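PDB 5H9K: lipocalin AI-4 from Rhodnius prolixus, which binds cysteinyl leukotrienes as a secreted salivary lipocalin of a blood-feeding insect, probably sequestering these host inflammatory mediators during feeding. Local coordinates for residues S93-V98 with L108-L113; T8-L13 with S116-D121. All coordinates share one frame; numbering follows the deposited sequence.

Contact 1 of 2, residues S93-V98 with L108-L113; sequences SYMAVV and LYRCGL
The antiparallel beta hairpin of strands 90-100 and 105-111, part of the curled lipocalin beta sheet, pairs Tyr94 with Cys111 and Ala96 with Tyr109 as its hydrogen-bonded pairs. Tyr94 N to Cys111 O and Cys111 N to Tyr94 O both span 2.8 Å; Ala96 and Tyr109 repeat the exchange. Met95 and Arg110, a non-hydrogen-bonded pair, lie between them; Val97 and Leu108 form the next one, beyond Ala96-Tyr109. Met95 CA sits 3.1 Å from Tyr109 O in a CA-H...O contact.

Met95, Val97, Leu108 and Arg110 share one face. The Met95 chain bends at its last torsion (chi3 84°), which brings CE 3.8 Å from Leu108 CD2 and also beside Arg110 CB; Val97 CG2 leans on Leu108 CG at 4.0 Å. Arg110 sends its aliphatic part past Ser93, Arg110 CG lying 3.4 Å from Ser93 OG. On the other face Tyr94 CB meets Cys111 CB, and the edge of the Tyr94 ring meets Leu113, Tyr94 CE1 to Leu113 CD2 at 4.2 Å. There too Cys111 SG is bonded to Cys10 SG, and Tyr109, its OH hydrogen-bonded to Asp121, meets Phe123 and Phe78.

Strand 78-85 flanks 90-100 and strand 121-127 flanks 105-111. Phe26 of helix 23-26 packs on Val97 and Leu108, while Pro7 of the N-terminal loop touches Tyr94 and Leu113.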
loop_
_atom_site.group_PDB
_atom_site.type_symbol
_atom_site.label_atom_id
_atom_site.label_comp_id
_atom_site.label_asym_id
_atom_site.label_seq_id
_atom_site.Cartn_x
_atom_site.Cartn_y
_atom_site.Cartn_z
ATOM N N SER A 93 -2.297 -10.151 -1.336
ATOM C CA SER A 93 -1.641 -8.953 -1.821
ATOM C C SER A 93 -0.420 -8.665 -0.957
ATOM O O SER A 93 -0.520 -8.681 0.274
ATOM C CB SER A 93 -2.617 -7.776 -1.788
ATOM O OG SER A 93 -2.057 -6.617 -2.366
ATOM N N TYR A 94 0.720 -8.385 -1.578
ATOM C CA TYR A 94 1.917 -8.023 -0.815
ATOM C C TYR A 94 2.083 -6.513 -0.789
ATOM O O TYR A 94 1.898 -5.850 -1.816
ATOM C CB TYR A 94 3.171 -8.671 -1.407
ATOM C CG TYR A 94 3.133 -10.179 -1.365
ATOM C CD1 TYR A 94 2.396 -10.895 -2.296
ATOM C CD2 TYR A 94 3.822 -10.888 -0.386
ATOM C CE1 TYR A 94 2.344 -12.267 -2.262
ATOM C CE2 TYR A 94 3.774 -12.266 -0.347
ATOM C CZ TYR A 94 3.035 -12.942 -1.291
ATOM O OH TYR A 94 2.977 -14.319 -1.276
ATOM N N MET A 95 2.422 -5.960 0.368
ATOM C CA MET A 95 2.658 -4.525 0.456
ATOM C C MET A 95 3.801 -4.233 1.393
ATOM O O MET A 95 4.013 -4.950 2.375
ATOM C CB MET A 95 1.420 -3.761 0.947
ATOM C CG MET A 95 0.079 -4.169 0.332
ATOM S SD MET A 95 -1.339 -3.221 0.955
ATOM C CE MET A 95 -1.184 -1.826 -0.114
ATOM N N ALA A 96 4.509 -3.154 1.093
ATOM C CA ALA A 96 5.562 -2.648 1.946
ATOM C C ALA A 96 5.356 -1.165 2.111
ATOM O O ALA A 96 5.029 -0.476 1.145
ATOM C CB ALA A 96 6.933 -2.917 1.344
ATOM N N VAL A 97 5.569 -0.668 3.321
ATOM C CA VAL A 97 5.585 0.773 3.538
ATOM C C VAL A 97 7.008 1.256 3.250
ATOM O O VAL A 97 7.950 0.983 4.003
ATOM C CB VAL A 97 5.124 1.166 4.954
ATOM C CG1 VAL A 97 5.187 2.668 5.109
ATOM C CG2 VAL A 97 3.690 0.681 5.195
ATOM N N VAL A 98 7.163 1.955 2.141
ATOM C CA VAL A 98 8.470 2.418 1.704
ATOM C C VAL A 98 8.960 3.550 2.600
ATOM O O VAL A 98 10.127 3.576 3.018
ATOM C CB VAL A 98 8.421 2.883 0.255
ATOM C CG1 VAL A 98 9.791 3.413 -0.182
ATOM C CG2 VAL A 98 7.969 1.733 -0.629
ATOM N N LEU A 108 3.464 3.481 -0.225
ATOM C CA LEU A 108 3.430 2.022 -0.215
ATOM C C LEU A 108 3.739 1.457 -1.579
ATOM O O LEU A 108 3.485 2.085 -2.606
ATOM C CB LEU A 108 2.071 1.491 0.243
ATOM C CG LEU A 108 1.794 1.517 1.748
ATOM C CD1 LEU A 108 1.569 2.917 2.258
ATOM C CD2 LEU A 108 0.603 0.636 2.092
ATOM N N TYR A 109 4.299 0.253 -1.576
ATOM C CA TYR A 109 4.458 -0.548 -2.776
ATOM C C TYR A 109 3.539 -1.757 -2.656
ATOM O O TYR A 109 3.492 -2.377 -1.593
ATOM C CB TYR A 109 5.924 -0.958 -2.933
ATOM C CG TYR A 109 6.181 -1.886 -4.090
ATOM C CD1 TYR A 109 5.976 -1.478 -5.408
ATOM C CD2 TYR A 109 6.673 -3.169 -3.870
ATOM C CE1 TYR A 109 6.230 -2.335 -6.469
ATOM C CE2 TYR A 109 6.943 -4.020 -4.914
ATOM C CZ TYR A 109 6.702 -3.610 -6.211
ATOM O OH TYR A 109 6.975 -4.481 -7.244
ATOM N N ARG A 110 2.816 -2.086 -3.723
ATOM C CA ARG A 110 1.901 -3.228 -3.703
ATOM C C ARG A 110 2.169 -4.178 -4.849
ATOM O O ARG A 110 2.388 -3.735 -5.972
ATOM C CB ARG A 110 0.455 -2.746 -3.776
ATOM C CG ARG A 110 -0.614 -3.858 -3.825
ATOM C CD ARG A 110 -2.031 -3.257 -3.989
ATOM N NE ARG A 110 -2.221 -2.637 -5.299
ATOM C CZ ARG A 110 -3.142 -1.717 -5.577
ATOM N NH1 ARG A 110 -3.967 -1.296 -4.621
ATOM N NH2 ARG A 110 -3.235 -1.212 -6.807
ATOM N N CYS A 111 2.143 -5.478 -4.547
ATOM C CA CYS A 111 2.241 -6.558 -5.527
ATOM C C CYS A 111 1.036 -7.455 -5.461
ATOM O O CYS A 111 0.677 -7.915 -4.386
ATOM C CB CYS A 111 3.470 -7.422 -5.272
ATOM S SG CYS A 111 4.995 -6.568 -5.488
ATOM N N GLY A 112 0.428 -7.730 -6.607
ATOM C CA GLY A 112 -0.647 -8.701 -6.675
ATOM C C GLY A 112 -0.118 -10.117 -6.661
ATOM O O GLY A 112 1.103 -10.353 -6.664
ATOM N N LEU A 113 -1.041 -11.068 -6.662
ATOM C CA LEU A 113 -0.679 -12.475 -6.708
ATOM C C LEU A 113 -1.732 -13.236 -7.482
ATOM O O LEU A 113 -2.926 -13.112 -7.216
ATOM C CB LEU A 113 -0.531 -13.074 -5.298
ATOM C CG LEU A 113 -0.051 -14.533 -5.263
ATOM C CD1 LEU A 113 1.401 -14.670 -5.719
ATOM C CD2 LEU A 113 -0.246 -15.160 -3.884
#

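Contact 2 of 2, residues T8-L13 with S116-D121; sequences TGCNAL and STTPKD
A surface junction between two irregular segments, the N-terminal loop at 8-13 and the connection from strand 105-111 to strand 121-127, is centred on the carbonyl of Thr8, which accepts two direct bonds from the other segment. Thr118 N approaches Thr8 O at 3.0 Å, almost in line with the C=O bond. Thr117 OG1 donates to the same oxygen at 2.9 Å but arrives from above the carbonyl plane, 48° out of it. The Thr117 hydroxyl stands opposite its own backbone N (chi1 -171°), and Thr8 CG2 lies 3.4 Å from Thr117 OG1, the two side chains crossing at an angle.

Gly9 follows with a positive phi of 99° and passes close by Thr118. Thr118 turns its side chain into the junction: Thr118 CG2 lies 3.7 Å from Gly9 O, and Thr118 OG1, which is hydrogen-bonded to Gly112 O, rests 3.5 Å from Cys10 CB.

Water extends the seam at both ends. One molecule bridges Thr8 N and Ser116 O; another donates to Gly9 O and Asp121 OD2, and a third to Gly9 O and, weakly, Thr118 O. Beyond Cys10, Asn11 OD1 accepts from Leu13 N at 2.8 Å, forming an Asx turn.

Asp121, at the start of strand 121-127, also makes a salt bridge to Arg37 and accepts from Tyr109 OH. Cys10 SG is bonded to Cys111 SG of strand 105-111, and Cys10 and Leu13 pack on Phe78 of strand 78-85 and on Tyr109 of strand 105-111.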
loop_
_atom_site.group_PDB
_atom_site.type_symbol
_atom_site.label_atom_id
_atom_site.label_comp_id
_atom_site.label_asym_id
_atom_site.label_seq_id
_atom_site.Cartn_x
_atom_site.Cartn_y
_atom_site.Cartn_z
ATOM N N THR A 8 8.082 -13.945 -7.433
ATOM C CA THR A 8 8.739 -13.417 -8.617
ATOM C C THR A 8 7.753 -12.461 -9.302
ATOM O O THR A 8 6.537 -12.689 -9.298
ATOM C CB THR A 8 9.179 -14.534 -9.583
ATOM O OG1 THR A 8 9.920 -13.962 -10.665
ATOM C CG2 THR A 8 7.973 -15.287 -10.149
ATOM N N GLY A 9 8.279 -11.377 -9.857
ATOM C CA GLY A 9 7.450 -10.326 -10.421
ATOM C C GLY A 9 7.274 -9.163 -9.457
ATOM O O GLY A 9 6.878 -8.068 -9.847
ATOM N N CYS A 10 7.565 -9.403 -8.184
ATOM C CA CYS A 10 7.425 -8.373 -7.157
ATOM C C CYS A 10 8.808 -7.807 -6.847
ATOM O O CYS A 10 9.740 -8.561 -6.550
ATOM C CB CYS A 10 6.763 -8.954 -5.898
ATOM S SG CYS A 10 6.358 -7.773 -4.607
ATOM N N ASN A 11 8.958 -6.493 -6.951
ATOM C CA ASN A 11 10.251 -5.869 -6.702
ATOM C C ASN A 11 10.603 -5.923 -5.211
ATOM O O ASN A 11 9.799 -5.525 -4.363
ATOM C CB ASN A 11 10.248 -4.426 -7.204
ATOM C CG ASN A 11 11.643 -3.883 -7.411
ATOM O OD1 ASN A 11 12.475 -3.931 -6.511
ATOM N ND2 ASN A 11 11.916 -3.387 -8.611
ATOM N N ALA A 12 11.796 -6.411 -4.886
ATOM C CA ALA A 12 12.222 -6.537 -3.492
ATOM C C ALA A 12 12.580 -5.183 -2.870
ATOM O O ALA A 12 12.709 -5.072 -1.647
ATOM C CB ALA A 12 13.393 -7.481 -3.388
ATOM N N LEU A 13 12.759 -4.171 -3.716
ATOM C CA LEU A 13 13.097 -2.813 -3.274
ATOM C C LEU A 13 14.346 -2.780 -2.397
ATOM O O LEU A 13 14.374 -2.088 -1.383
ATOM C CB LEU A 13 11.926 -2.185 -2.509
ATOM C CG LEU A 13 10.593 -2.079 -3.241
ATOM C CD1 LEU A 13 9.513 -1.516 -2.318
ATOM C CD2 LEU A 13 10.778 -1.211 -4.461
ATOM N N SER A 116 1.263 -18.459 -8.050
ATOM C CA SER A 116 2.513 -18.296 -7.314
ATOM C C SER A 116 3.338 -17.097 -7.772
ATOM O O SER A 116 4.479 -16.925 -7.344
ATOM C CB SER A 116 3.354 -19.564 -7.429
ATOM O OG SER A 116 3.549 -19.915 -8.787
ATOM N N THR A 117 2.771 -16.256 -8.628
ATOM C CA THR A 117 3.538 -15.133 -9.153
ATOM C C THR A 117 2.777 -13.809 -9.092
ATOM O O THR A 117 1.540 -13.773 -9.057
ATOM C CB THR A 117 3.957 -15.387 -10.605
ATOM O OG1 THR A 117 4.874 -14.372 -11.037
ATOM C CG2 THR A 117 2.758 -15.329 -11.458
ATOM N N THR A 118 3.545 -12.724 -9.079
ATOM C CA THR A 118 3.019 -11.369 -9.093
ATOM C C THR A 118 2.828 -10.905 -10.529
ATOM O O THR A 118 3.799 -10.806 -11.278
ATOM C CB THR A 118 3.965 -10.400 -8.358
ATOM O OG1 THR A 118 3.921 -10.660 -6.950
ATOM C CG2 THR A 118 3.561 -8.964 -8.611
ATOM N N PRO A 119 1.575 -10.637 -10.931
ATOM C CA PRO A 119 1.284 -10.224 -12.309
ATOM C C PRO A 119 1.309 -8.720 -12.532
ATOM O O PRO A 119 1.381 -8.261 -13.669
ATOM C CB PRO A 119 -0.130 -10.751 -12.527
ATOM C CG PRO A 119 -0.765 -10.640 -11.185
ATOM C CD PRO A 119 0.339 -10.906 -10.170
ATOM N N LYS A 120 1.243 -7.958 -11.452
ATOM C CA LYS A 120 1.041 -6.525 -11.549
ATOM C C LYS A 120 1.460 -5.896 -10.229
ATOM O O LYS A 120 1.325 -6.527 -9.176
ATOM C CB LYS A 120 -0.427 -6.225 -11.875
ATOM C CG LYS A 120 -0.804 -4.770 -11.847
ATOM C CD LYS A 120 -0.036 -4.022 -12.924
ATOM C CE LYS A 120 -0.248 -2.530 -12.799
ATOM N NZ LYS A 120 -0.438 -2.141 -11.385
ATOM N N ASP A 121 2.001 -4.682 -10.279
ATOM C CA ASP A 121 2.316 -3.950 -9.057
ATOM C C ASP A 121 1.952 -2.464 -9.170
ATOM O O ASP A 121 1.467 -2.010 -10.205
ATOM C CB ASP A 121 3.800 -4.139 -8.677
ATOM C CG ASP A 121 4.773 -3.596 -9.710
ATOM O OD1 ASP A 121 4.359 -2.930 -10.682
ATOM O OD2 ASP A 121 5.988 -3.832 -9.532
HETATM O O HOH W 1 7.123 -16.765 -6.971
HETATM O O HOH W 2 7.894 -5.684 -10.576
HETATM O O HOH W 3 5.024 -7.750 -12.036
#

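How the contacts relate
From the N terminus the chain first passes through 8-13, then runs through most of the beta sheet before 93-98 pairs with 108-113 and closes the short hairpin of contact 1. Only at 116-121 does contact 2 close, so its loop of about a hundred residues encloses contact 1. The two are joined covalently: the Cys10-Cys111 disulfide, 2.0 Å between the SG atoms, fastens the N-terminal loop to the end of strand 105-111. Gly112 of contact 1 also packs against Pro119 of contact 2, Gly112 C to Pro119 CD at 3.6 Å. Together they tie the N-terminal loop, the hairpin and the start of strand 121-127.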